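Local atomic coordinates of CEL44C (Paenibacillus polymyxa, PDB entry 2YIH), a protein that hydrolyses the beta-1,4-glucan backbone of xyloglucan and cellulose-type polysaccharides, as an endo-acting glycoside hydrolase of family 44. Residues Tyr321-Ser325 with Trp326-Trp330. The protein carries 8 engineered substitutions. Residues are numbered along the deposited sequence; the frame is centred on the assembly and turned at random.
Sequences YKEDS and WIAQW. With BGC (beta-D-glucopyranose), chain B; BGC (beta-D-glucopyranose), chain C.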
loop_
_atom_site.group_PDB
_atom_site.type_symbol
_atom_site.label_atom_id
_atom_site.label_comp_id
_atom_site.label_asym_id
_atom_site.label_seq_id
_atom_site.Cartn_x
_atom_site.Cartn_y
_atom_site.Cartn_z
ATOM N N TYR A 321 -6.443 18.580 11.726
ATOM C CA TYR A 321 -7.645 17.997 11.140
ATOM C C TYR A 321 -8.221 16.892 12.010
ATOM O O TYR A 321 -7.525 15.928 12.346
ATOM C CB TYR A 321 -7.388 17.503 9.695
ATOM C CG TYR A 321 -8.635 16.951 9.038
ATOM C CD1 TYR A 321 -9.699 17.799 8.695
ATOM C CD2 TYR A 321 -8.774 15.591 8.783
ATOM C CE1 TYR A 321 -10.855 17.297 8.128
ATOM C CE2 TYR A 321 -9.950 15.078 8.236
ATOM C CZ TYR A 321 -10.976 15.943 7.890
ATOM O OH TYR A 321 -12.147 15.467 7.355
ATOM N N LYS A 322 -9.505 17.012 12.336
ATOM C CA LYS A 322 -10.195 15.974 13.095
ATOM C C LYS A 322 -11.350 15.435 12.277
ATOM O O LYS A 322 -12.403 16.081 12.157
ATOM C CB LYS A 322 -10.737 16.525 14.431
ATOM C CG LYS A 322 -11.227 15.427 15.407
ATOM C CD LYS A 322 -11.475 15.990 16.841
ATOM C CE LYS A 322 -11.795 14.884 17.874
ATOM N NZ LYS A 322 -13.250 14.459 17.829
ATOM N N GLU A 323 -11.155 14.267 11.674
ATOM C CA GLU A 323 -12.227 13.657 10.918
ATOM C C GLU A 323 -13.389 13.185 11.819
ATOM O O GLU A 323 -13.267 13.130 13.044
ATOM C CB GLU A 323 -11.667 12.479 10.120
ATOM C CG GLU A 323 -11.321 11.276 11.021
ATOM C CD GLU A 323 -10.665 10.137 10.244
ATOM O OE1 GLU A 323 -10.102 10.407 9.153
ATOM O OE2 GLU A 323 -10.689 8.989 10.747
ATOM N N ASP A 324 -14.491 12.779 11.192
ATOM C CA ASP A 324 -15.608 12.157 11.928
ATOM C C ASP A 324 -15.432 10.631 11.854
ATOM O O ASP A 324 -15.801 10.004 10.862
ATOM C CB ASP A 324 -16.938 12.562 11.276
ATOM C CG ASP A 324 -18.159 12.042 12.032
ATOM O OD1 ASP A 324 -18.003 11.360 13.065
ATOM O OD2 ASP A 324 -19.297 12.236 11.524
ATOM N N SER A 325 -14.843 10.055 12.900
ATOM C CA SER A 325 -14.707 8.595 13.009
ATOM C C SER A 325 -14.477 8.231 14.473
ATOM O O SER A 325 -14.052 9.084 15.281
ATOM C CB SER A 325 -13.496 8.099 12.191
ATOM O OG SER A 325 -12.274 8.436 12.828
ATOM N N TRP A 326 -14.648 6.949 14.781
ATOM C CA TRP A 326 -14.405 6.450 16.148
ATOM C C TRP A 326 -12.931 6.564 16.511
ATOM O O TRP A 326 -12.597 6.739 17.668
ATOM C CB TRP A 326 -14.867 5.003 16.269
ATOM C CG TRP A 326 -14.016 3.968 15.521
ATOM C CD1 TRP A 326 -14.263 3.430 14.268
ATOM C CD2 TRP A 326 -12.886 3.264 16.032
ATOM N NE1 TRP A 326 -13.335 2.452 13.977
ATOM C CE2 TRP A 326 -12.457 2.357 15.023
ATOM C CE3 TRP A 326 -12.150 3.344 17.220
ATOM C CZ2 TRP A 326 -11.374 1.494 15.207
ATOM C CZ3 TRP A 326 -11.073 2.482 17.392
ATOM C CH2 TRP A 326 -10.710 1.555 16.396
ATOM N N ILE A 327 -12.043 6.540 15.516
ATOM C CA ILE A 327 -10.627 6.738 15.789
ATOM C C ILE A 327 -10.304 8.174 16.248
ATOM O O ILE A 327 -9.592 8.355 17.245
ATOM C CB ILE A 327 -9.750 6.384 14.574
ATOM C CG1 ILE A 327 -9.935 4.910 14.194
ATOM C CG2 ILE A 327 -8.253 6.551 14.895
ATOM C CD1 ILE A 327 -9.510 4.646 12.731
ATOM N N ALA A 328 -10.809 9.172 15.518
ATOM C CA ALA A 328 -10.628 10.577 15.899
ATOM C C ALA A 328 -11.400 10.836 17.198
ATOM O O ALA A 328 -10.944 11.568 18.063
ATOM C CB ALA A 328 -11.114 11.492 14.791
ATOM N N GLN A 329 -12.524 10.160 17.379
ATOM C CA GLN A 329 -13.316 10.380 18.579
ATOM C C GLN A 329 -12.582 9.932 19.847
ATOM O O GLN A 329 -12.536 10.680 20.833
ATOM C CB GLN A 329 -14.692 9.691 18.456
ATOM C CG GLN A 329 -15.526 9.795 19.701
ATOM C CD GLN A 329 -15.798 11.247 20.082
ATOM O OE1 GLN A 329 -16.029 12.095 19.219
ATOM N NE2 GLN A 329 -15.826 11.524 21.388
ATOM N N TRP A 330 -12.000 8.726 19.834
ATOM C CA TRP A 330 -11.516 8.128 21.059
ATOM C C TRP A 330 -10.010 7.991 21.118
ATOM O O TRP A 330 -9.479 7.690 22.180
ATOM C CB TRP A 330 -12.190 6.768 21.300
ATOM C CG TRP A 330 -13.643 6.903 21.610
ATOM C CD1 TRP A 330 -14.688 6.567 20.801
ATOM C CD2 TRP A 330 -14.215 7.382 22.836
ATOM N NE1 TRP A 330 -15.887 6.830 21.444
ATOM C CE2 TRP A 330 -15.617 7.333 22.690
ATOM C CE3 TRP A 330 -13.676 7.859 24.038
ATOM C CZ2 TRP A 330 -16.495 7.735 23.715
ATOM C CZ3 TRP A 330 -14.549 8.260 25.057
ATOM C CH2 TRP A 330 -15.940 8.174 24.889
HETATM C C2 BGC B . -13.490 3.524 25.135
HETATM C C3 BGC B . -13.583 3.381 23.618
HETATM C C4 BGC B . -15.004 3.074 23.150
HETATM C C5 BGC B . -15.956 4.079 23.791
HETATM C C6 BGC B . -17.410 3.874 23.391
HETATM C C1 BGC B . -14.568 4.478 25.642
HETATM O O1 BGC B . -14.571 4.560 27.073
HETATM O O2 BGC B . -12.195 4.018 25.491
HETATM O O3 BGC B . -12.691 2.368 23.141
HETATM O O4 BGC B . -15.064 3.257 21.740
HETATM O O5 BGC B . -15.832 3.978 25.204
HETATM O O6 BGC B . -17.831 2.617 23.917
HETATM C C2 BGC C . -13.722 -2.517 16.569
HETATM C C3 BGC C . -13.232 -2.693 15.143
HETATM C C4 BGC C . -14.216 -2.017 14.185
HETATM C C5 BGC C . -14.594 -0.612 14.627
HETATM C C6 BGC C . -15.735 -0.058 13.773
HETATM C C1 BGC C . -13.953 -1.038 16.860
HETATM O O2 BGC C . -12.765 -3.085 17.449
HETATM O O3 BGC C . -13.183 -4.079 14.797
HETATM O O4 BGC C . -13.589 -1.903 12.924
HETATM O O5 BGC C . -14.994 -0.609 15.990
HETATM O O6 BGC C . -16.824 -0.990 13.841
HETATM O O HOH W 1 -12.599 13.433 20.965
HETATM O O HOH W 2 -15.929 14.716 19.226
#
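Ser325 caps the helix that begins at Trp326, and its hydroxyl works in two directions. OG accepts the N-H of Ala328 along a nearly straight line (3.2 Å from OG to N, 175° at the hydrogen), and it gives its own proton to Glu323, with 2.7 Å between Ser325 OG and Glu323 OE2. That carboxylate oxygen receives it on the anti lone pair, while Glu323 OE1 is taken by Thr315, so both oxygens are held. The first helical turn closes with Gln329 N on Ser325 O (2.8 Å). A water links Lys322 NZ to Gln329 OE1.

The methyl of Ala328 makes a close van der Waals contact with the backbone carbonyl Glu323 O and a non-polar one, 3.8 Å from its CB, with Glu323 CG. Lys322 runs past the same residue, its CE 3.4 Å from Ala328 O, and the last bend of the chain (chi4 -82°) leaves NZ near Gln329.

The helix sits beside the substrate cleft of a TIM-barrel glycosidase and offers two tryptophans as sugar platforms. Trp326 is sandwiched: Ile327 CG1 lies over the centre of one face, and the glucose of chain C covers the other, its C5 3.4 Å from Trp326 NE1. The indole N-H is hydrogen-bonded to Glu288, which helps fix the ring's rotation. Trp330 has Gln329 CG against one face, toward its rim, and the glucose of chain B on the opposite face, where C5 of that sugar comes within 3.5 Å of Trp330 CE2.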